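Local coordinates for protein GDP-mannose-dependent alpha-(1-6)-phosphatidylinositol monomannoside mannosyltransferase (Corynebacterium glutamicum, PDB 3OKP) that is a GT-B-fold glycosyltransferase with two Rossmann-like domains, modelled with guanosine-5'-diphosphate-alpha-d-mannose, at residues S4-F14 and E35-Q44; M68-A79 and P97-A108. All coordinates share one frame; numbering follows the deposited sequence.

Interaction 1 of 2, residues S4-F14 and E35-Q44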
# COMPACT_ATOMS: atom_id res chain seq x y z
N SER A 4 4.34 -26.06 -14.76
CA SER A 4 4.07 -24.90 -13.86
C SER A 4 4.14 -25.31 -12.39
O SER A 4 3.58 -26.34 -12.00
CB SER A 4 2.71 -24.28 -14.18
OG SER A 4 2.30 -23.36 -13.18
N ARG A 5 4.82 -24.51 -11.59
CA ARG A 5 4.87 -24.72 -10.15
C ARG A 5 3.56 -24.27 -9.49
O ARG A 5 3.00 -23.23 -9.84
CB ARG A 5 6.06 -23.99 -9.53
CG ARG A 5 7.42 -24.56 -9.96
CD ARG A 5 8.58 -23.76 -9.37
NE ARG A 5 8.60 -23.79 -7.91
CZ ARG A 5 9.18 -24.75 -7.19
NH1 ARG A 5 9.79 -25.77 -7.77
NH2 ARG A 5 9.15 -24.68 -5.86
N LYS A 6 3.09 -25.07 -8.54
CA LYS A 6 1.83 -24.84 -7.85
C LYS A 6 2.08 -24.23 -6.47
O LYS A 6 2.99 -24.65 -5.75
CB LYS A 6 1.06 -26.16 -7.72
CG LYS A 6 -0.44 -26.02 -7.56
CD LYS A 6 -1.11 -27.33 -7.96
CE LYS A 6 -2.60 -27.34 -7.63
NZ LYS A 6 -3.19 -28.69 -7.90
N THR A 7 1.26 -23.24 -6.11
CA THR A 7 1.45 -22.49 -4.87
C THR A 7 0.25 -22.61 -3.93
O THR A 7 -0.90 -22.42 -4.34
CB THR A 7 1.72 -20.99 -5.15
OG1 THR A 7 2.82 -20.86 -6.06
CG2 THR A 7 2.04 -20.23 -3.86
N LEU A 8 0.54 -22.93 -2.67
CA LEU A 8 -0.45 -22.84 -1.60
C LEU A 8 -0.21 -21.56 -0.81
O LEU A 8 0.87 -21.36 -0.25
CB LEU A 8 -0.38 -24.07 -0.68
CG LEU A 8 -1.33 -24.11 0.53
CD1 LEU A 8 -2.79 -24.23 0.10
CD2 LEU A 8 -0.95 -25.25 1.46
N VAL A 9 -1.22 -20.70 -0.77
CA VAL A 9 -1.18 -19.47 0.01
C VAL A 9 -1.80 -19.72 1.38
O VAL A 9 -2.98 -20.07 1.47
CB VAL A 9 -1.91 -18.30 -0.72
CG1 VAL A 9 -1.79 -17.00 0.09
CG2 VAL A 9 -1.36 -18.10 -2.13
N VAL A 10 -1.00 -19.55 2.43
CA VAL A 10 -1.43 -19.81 3.80
C VAL A 10 -1.59 -18.47 4.52
O VAL A 10 -0.63 -17.72 4.66
CB VAL A 10 -0.41 -20.70 4.55
CG1 VAL A 10 -0.83 -20.92 6.01
CG2 VAL A 10 -0.24 -22.04 3.84
N THR A 11 -2.81 -18.18 4.97
CA THR A 11 -3.12 -16.83 5.45
C THR A 11 -4.31 -16.74 6.40
O THR A 11 -5.32 -17.42 6.23
CB THR A 11 -3.31 -15.84 4.25
OG1 THR A 11 -3.53 -14.52 4.74
CG2 THR A 11 -4.47 -16.27 3.34
N ASN A 12 -4.17 -15.88 7.40
CA ASN A 12 -5.28 -15.46 8.25
C ASN A 12 -5.96 -14.22 7.67
O ASN A 12 -7.01 -13.79 8.15
CB ASN A 12 -4.77 -15.17 9.67
CG ASN A 12 -5.91 -14.93 10.66
OD1 ASN A 12 -6.84 -15.72 10.76
ND2 ASN A 12 -5.83 -13.82 11.39
N ASP A 13 -5.36 -13.65 6.62
CA ASP A 13 -5.82 -12.39 6.05
C ASP A 13 -6.32 -12.58 4.61
O ASP A 13 -5.54 -12.49 3.66
CB ASP A 13 -4.68 -11.36 6.05
CG ASP A 13 -4.02 -11.21 7.41
OD1 ASP A 13 -4.72 -10.86 8.39
OD2 ASP A 13 -2.79 -11.43 7.50
N PHE A 14 -7.61 -12.85 4.47
CA PHE A 14 -8.20 -13.08 3.15
C PHE A 14 -9.59 -12.45 3.10
O PHE A 14 -10.27 -12.40 4.13
CB PHE A 14 -8.26 -14.58 2.86
CG PHE A 14 -8.42 -14.92 1.39
CD1 PHE A 14 -7.38 -14.69 0.49
CD2 PHE A 14 -9.59 -15.50 0.92
CE1 PHE A 14 -7.52 -15.00 -0.86
CE2 PHE A 14 -9.74 -15.82 -0.43
CZ PHE A 14 -8.70 -15.57 -1.32
N GLU A 35 -5.18 -21.87 -12.00
CA GLU A 35 -4.96 -23.31 -11.88
C GLU A 35 -3.71 -23.66 -11.07
O GLU A 35 -3.56 -24.79 -10.60
CB GLU A 35 -4.90 -23.97 -13.27
CG GLU A 35 -6.24 -24.07 -13.97
CD GLU A 35 -6.12 -24.45 -15.44
OE1 GLU A 35 -5.20 -25.22 -15.79
OE2 GLU A 35 -6.94 -23.98 -16.24
N SER A 36 -2.82 -22.68 -10.90
CA SER A 36 -1.56 -22.87 -10.16
C SER A 36 -1.62 -22.31 -8.73
O SER A 36 -0.60 -22.27 -8.03
CB SER A 36 -0.38 -22.25 -10.93
OG SER A 36 -0.32 -20.84 -10.75
N ILE A 37 -2.81 -21.89 -8.31
CA ILE A 37 -3.00 -21.27 -6.99
C ILE A 37 -4.06 -22.00 -6.17
O ILE A 37 -5.15 -22.29 -6.68
CB ILE A 37 -3.42 -19.77 -7.12
CG1 ILE A 37 -2.31 -18.93 -7.77
CG2 ILE A 37 -3.84 -19.21 -5.75
CD1 ILE A 37 -1.12 -18.59 -6.86
N VAL A 38 -3.72 -22.30 -4.92
CA VAL A 38 -4.68 -22.76 -3.92
C VAL A 38 -4.51 -21.91 -2.67
O VAL A 38 -3.38 -21.60 -2.28
CB VAL A 38 -4.49 -24.27 -3.56
CG1 VAL A 38 -5.61 -24.75 -2.64
CG2 VAL A 38 -4.45 -25.14 -4.82
N VAL A 39 -5.62 -21.51 -2.05
CA VAL A 39 -5.58 -20.72 -0.82
C VAL A 39 -6.07 -21.55 0.37
O VAL A 39 -7.07 -22.26 0.27
CB VAL A 39 -6.39 -19.40 -0.93
CG1 VAL A 39 -6.35 -18.61 0.38
CG2 VAL A 39 -5.87 -18.55 -2.08
N PHE A 40 -5.34 -21.45 1.48
CA PHE A 40 -5.73 -22.01 2.77
C PHE A 40 -5.91 -20.84 3.74
O PHE A 40 -4.94 -20.22 4.18
CB PHE A 40 -4.66 -23.00 3.26
CG PHE A 40 -4.97 -23.67 4.57
CD1 PHE A 40 -6.23 -24.23 4.82
CD2 PHE A 40 -3.99 -23.78 5.56
CE1 PHE A 40 -6.51 -24.86 6.03
CE2 PHE A 40 -4.26 -24.41 6.78
CZ PHE A 40 -5.52 -24.95 7.02
N ALA A 41 -7.17 -20.52 4.04
CA ALA A 41 -7.50 -19.31 4.80
C ALA A 41 -8.47 -19.55 5.96
O ALA A 41 -9.31 -20.45 5.89
CB ALA A 41 -8.06 -18.24 3.86
N SER A 42 -8.34 -18.75 7.01
CA SER A 42 -9.28 -18.76 8.13
C SER A 42 -10.68 -18.31 7.69
O SER A 42 -10.86 -17.79 6.59
CB SER A 42 -8.77 -17.87 9.26
OG SER A 42 -8.57 -16.54 8.81
N THR A 43 -11.67 -18.52 8.56
CA THR A 43 -13.06 -18.19 8.26
C THR A 43 -13.67 -17.35 9.38
O THR A 43 -13.74 -17.79 10.53
CB THR A 43 -13.91 -19.47 8.07
OG1 THR A 43 -13.22 -20.38 7.21
CG2 THR A 43 -15.28 -19.13 7.46
N GLN A 44 -14.10 -16.14 9.03
CA GLN A 44 -14.67 -15.22 10.01
C GLN A 44 -16.20 -15.31 10.05
O GLN A 44 -16.80 -15.30 11.13
CB GLN A 44 -14.22 -13.78 9.75
CG GLN A 44 -12.75 -13.51 10.11
CD GLN A 44 -11.77 -14.01 9.07
OE1 GLN A 44 -11.89 -13.71 7.88
NE2 GLN A 44 -10.77 -14.78 9.51
O HOH W 1 1.96 -20.89 -8.59
O HOH W 2 -11.55 -14.46 5.25
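Val9 and Phe40 share the shortest of the backbone bonds that zip strand 7-11 to strand 37-42. The amide N of Phe40 lies 2.7 Å from Val9 O. The strands run parallel, their directions 20° apart, and the bonds alternate from Thr7 N on Ser36 O to a weak last one from Ser42 N to Thr11 O.

Phe14, just after the strand, packs on Val39 and Ala41. Its CB meets Ala41 CB at 3.8 Å, and CG is still near that methyl. With CG anti to the backbone N (chi1 -161°), the ring swings beneath Val39. CD1 lies under Val39 CG1, CE1 touches the same CG1 at 4.0 Å, and CZ lies near Val39 CG2. CG1 sits over the ring centre, 12° off the normal, which makes a CH-pi contact. On the side of Leu8 and Val10, Leu8 CD1 leans across to Phe40 CB at 3.9 Å. Helix 72-84 covers this side through Met78 and Ile81, while helix 20-29 packs on the side of Thr11 and Ile37.

Polar groups close both ends. Ser42 OG donates to Asn12 OD1 over 2.7 Å, from above the carbonyl plane. The same hydroxyl accepts from Gln44 NE2. At the start, one water links Arg5 O, Thr7 OG1 and Ser36 O. Thr7 OG1 also has a partner in Asn89. Thr11 OG1 receives Asp13 N at 2.8 Å, an ST turn just after the strand. Two parallel strands joined through helix 20-29 form the beta-alpha-beta unit that begins a Rossmann-like GT-B domain.

Interaction 2 of 2, residues M68-A79 and P97-A108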
# COMPACT_ATOMS: atom_id res chain seq x y z
N MET A 68 -6.47 -18.14 12.11
CA MET A 68 -5.51 -19.19 11.80
C MET A 68 -4.21 -18.91 12.54
O MET A 68 -3.57 -17.88 12.34
CB MET A 68 -5.25 -19.31 10.30
CG MET A 68 -4.40 -20.53 9.96
SD MET A 68 -3.89 -20.64 8.24
CE MET A 68 -5.45 -21.05 7.45
N LEU A 69 -3.83 -19.85 13.40
CA LEU A 69 -2.66 -19.72 14.26
C LEU A 69 -1.67 -20.85 14.00
O LEU A 69 -2.08 -21.93 13.55
CB LEU A 69 -3.10 -19.70 15.73
CG LEU A 69 -3.95 -18.50 16.16
CD1 LEU A 69 -4.77 -18.81 17.41
CD2 LEU A 69 -3.10 -17.25 16.36
N PRO A 70 -0.37 -20.62 14.25
CA PRO A 70 0.58 -21.72 14.11
C PRO A 70 0.44 -22.73 15.25
O PRO A 70 0.95 -22.53 16.35
CB PRO A 70 1.95 -21.01 14.14
CG PRO A 70 1.72 -19.75 14.87
CD PRO A 70 0.29 -19.36 14.66
N THR A 71 -0.30 -23.81 14.97
CA THR A 71 -0.58 -24.87 15.94
C THR A 71 -0.41 -26.22 15.23
O THR A 71 -0.47 -26.27 14.00
CB THR A 71 -2.03 -24.78 16.49
OG1 THR A 71 -2.96 -25.10 15.45
CG2 THR A 71 -2.34 -23.38 17.03
N PRO A 72 -0.18 -27.31 16.00
CA PRO A 72 -0.06 -28.64 15.39
C PRO A 72 -1.21 -29.01 14.44
O PRO A 72 -0.96 -29.58 13.38
CB PRO A 72 -0.02 -29.58 16.60
CG PRO A 72 0.55 -28.75 17.69
CD PRO A 72 0.00 -27.37 17.46
N THR A 73 -2.45 -28.70 14.82
CA THR A 73 -3.61 -29.03 13.99
C THR A 73 -3.63 -28.25 12.68
O THR A 73 -3.91 -28.82 11.62
CB THR A 73 -4.95 -28.84 14.74
OG1 THR A 73 -4.99 -27.53 15.32
CG2 THR A 73 -5.12 -29.89 15.83
N THR A 74 -3.31 -26.96 12.74
CA THR A 74 -3.22 -26.12 11.54
C THR A 74 -2.09 -26.60 10.63
O THR A 74 -2.28 -26.71 9.41
CB THR A 74 -2.99 -24.63 11.89
OG1 THR A 74 -3.99 -24.19 12.83
CG2 THR A 74 -3.09 -23.77 10.64
N ALA A 75 -0.93 -26.89 11.22
CA ALA A 75 0.22 -27.39 10.47
C ALA A 75 -0.07 -28.72 9.78
O ALA A 75 0.36 -28.94 8.65
CB ALA A 75 1.43 -27.51 11.38
N HIS A 76 -0.79 -29.60 10.48
CA HIS A 76 -1.21 -30.91 9.93
C HIS A 76 -2.10 -30.74 8.71
O HIS A 76 -1.91 -31.42 7.69
CB HIS A 76 -1.93 -31.74 11.00
CG HIS A 76 -2.36 -33.10 10.53
ND1 HIS A 76 -1.75 -34.26 10.93
CD2 HIS A 76 -3.35 -33.47 9.68
CE1 HIS A 76 -2.34 -35.29 10.36
NE2 HIS A 76 -3.32 -34.84 9.59
N ALA A 77 -3.08 -29.84 8.82
CA ALA A 77 -4.01 -29.56 7.74
C ALA A 77 -3.29 -28.96 6.53
O ALA A 77 -3.58 -29.33 5.39
CB ALA A 77 -5.12 -28.62 8.21
N MET A 78 -2.35 -28.05 6.79
CA MET A 78 -1.51 -27.47 5.75
C MET A 78 -0.69 -28.55 5.04
O MET A 78 -0.61 -28.58 3.81
CB MET A 78 -0.58 -26.40 6.33
CG MET A 78 0.31 -25.72 5.29
SD MET A 78 1.65 -24.74 5.98
CE MET A 78 2.68 -26.01 6.71
N ALA A 79 -0.09 -29.44 5.83
CA ALA A 79 0.74 -30.53 5.33
C ALA A 79 -0.03 -31.46 4.38
O ALA A 79 0.51 -31.87 3.35
CB ALA A 79 1.34 -31.32 6.49
N PRO A 97 2.74 -14.32 12.63
CA PRO A 97 3.50 -15.48 13.09
C PRO A 97 3.36 -16.78 12.27
O PRO A 97 4.02 -17.77 12.61
CB PRO A 97 2.91 -15.71 14.48
CG PRO A 97 1.45 -15.32 14.33
CD PRO A 97 1.35 -14.37 13.14
N LEU A 98 2.52 -16.80 11.24
CA LEU A 98 2.19 -18.06 10.54
C LEU A 98 3.36 -18.78 9.86
O LEU A 98 3.35 -20.01 9.76
CB LEU A 98 1.03 -17.89 9.55
CG LEU A 98 -0.41 -17.88 10.09
CD1 LEU A 98 -1.38 -17.69 8.94
CD2 LEU A 98 -0.75 -19.13 10.90
N ALA A 99 4.35 -18.03 9.40
CA ALA A 99 5.54 -18.61 8.76
C ALA A 99 6.42 -19.42 9.73
O ALA A 99 7.43 -19.99 9.32
CB ALA A 99 6.35 -17.54 8.04
N LEU A 100 6.02 -19.47 11.00
CA LEU A 100 6.64 -20.39 11.96
C LEU A 100 6.28 -21.85 11.64
O LEU A 100 6.84 -22.77 12.23
CB LEU A 100 6.26 -20.03 13.40
CG LEU A 100 6.83 -18.73 13.98
CD1 LEU A 100 6.10 -18.34 15.27
CD2 LEU A 100 8.33 -18.83 14.23
N MET A 101 5.36 -22.04 10.70
CA MET A 101 4.99 -23.37 10.19
C MET A 101 5.79 -23.75 8.93
O MET A 101 5.48 -24.74 8.27
CB MET A 101 3.49 -23.44 9.88
CG MET A 101 2.56 -23.20 11.07
SD MET A 101 0.86 -23.72 10.75
CE MET A 101 0.35 -22.55 9.48
N ALA A 102 6.82 -22.97 8.61
CA ALA A 102 7.62 -23.20 7.40
C ALA A 102 8.38 -24.54 7.43
O ALA A 102 8.54 -25.19 6.39
CB ALA A 102 8.58 -22.05 7.16
N GLY A 103 8.84 -24.93 8.61
CA GLY A 103 9.47 -26.24 8.80
C GLY A 103 8.58 -27.39 8.38
O GLY A 103 9.01 -28.29 7.66
N THR A 104 7.32 -27.35 8.82
CA THR A 104 6.31 -28.35 8.46
C THR A 104 6.07 -28.38 6.95
O THR A 104 5.89 -29.46 6.37
CB THR A 104 4.97 -28.08 9.19
OG1 THR A 104 5.18 -28.11 10.61
CG2 THR A 104 3.91 -29.13 8.82
N ALA A 105 6.07 -27.20 6.33
CA ALA A 105 5.88 -27.09 4.88
C ALA A 105 6.97 -27.84 4.10
O ALA A 105 6.66 -28.55 3.14
CB ALA A 105 5.81 -25.62 4.46
N LYS A 106 8.22 -27.68 4.52
CA LYS A 106 9.34 -28.42 3.93
C LYS A 106 9.27 -29.92 4.23
O LYS A 106 9.58 -30.74 3.37
CB LYS A 106 10.69 -27.84 4.38
CG LYS A 106 10.98 -26.46 3.80
CD LYS A 106 12.44 -26.07 3.97
CE LYS A 106 12.77 -24.83 3.14
NZ LYS A 106 14.09 -24.23 3.51
N GLN A 107 8.85 -30.26 5.45
CA GLN A 107 8.65 -31.66 5.84
C GLN A 107 7.58 -32.34 4.98
O GLN A 107 7.71 -33.51 4.63
CB GLN A 107 8.24 -31.76 7.31
CG GLN A 107 9.31 -31.38 8.31
CD GLN A 107 8.81 -31.41 9.75
OE1 GLN A 107 7.67 -31.82 10.02
NE2 GLN A 107 9.66 -30.99 10.67
N ALA A 108 6.53 -31.59 4.65
CA ALA A 108 5.42 -32.09 3.85
C ALA A 108 5.78 -32.25 2.37
O ALA A 108 5.03 -32.85 1.60
CB ALA A 108 4.20 -31.19 4.00
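This is an apolar contact between helix 72-79, with the loop before it, and the turn and helix of 97-108. No hydrogen bond crosses it. Both segments lie on the side of the parallel sheet that carries Leu8 and Val10.

Met101 has the largest share of the contact. Its CG is anti to the carbonyl carbon (chi1 -61°), and the chain then bends at the sulfur. CG meets Pro70 CB at 3.8 Å. SD rests 3.7 Å from Ala75 N, in the first turn of the helix, and CE ends on Thr74 CG2. The loop is also pinned by Leu98. Its CD2 presses on Met68 O at 3.4 Å and on the CD of Pro70, while CD1 touches Met68 SD. The side chains of Met68 and Leu98 cross at about a right angle. Pro97, which follows a cis peptide bond, adds its CG against Pro70 CD.

The two helices belong to a Rossmann-like fold. They follow strands 59-63 and 89-92, which are successive in the chain but not adjacent in the sheet. They run side by side with axes 9.4 Å apart and 33° between their directions.

Met78 reaches over with its methyl end. Its CE lies 3.4 Å from Met101 O and 3.9 Å from Ala105 CB. Thr104 turns its methyl group to the other helix, with CG2 3.6 Å from Ala75 O. Further along, where no methionine intervenes, Ala79 CB and Ala108 CB meet at 3.8 Å. Met68, Met78 and Met101 also touch Val10 of strand 7-11, and Ala105 packs on Val113 of strand 112-116.

Interactions 1 and 2 are neighbouring layers of one domain, with centres about 13 Å apart. Interaction 1 lies within the sheet, where backbone hydrogen bonds do the joining. Interaction 2 is the helical layer laid on it, held by methionine, leucine, proline and alanine contacts. Both are largely buried, and each has an exposed margin, at Ser4 and Glu35 in the one and at Leu69 in the other. Residues 68-79 connect them. Met68 N probably bonds to Asn12 OD1, its CE packs on Phe40 O, and Leu98 CD1 touches Asn12 N. Strand 7-11 thus pairs with strand 37-42 edge to edge and meets the helical layer through Leu8 and Val10.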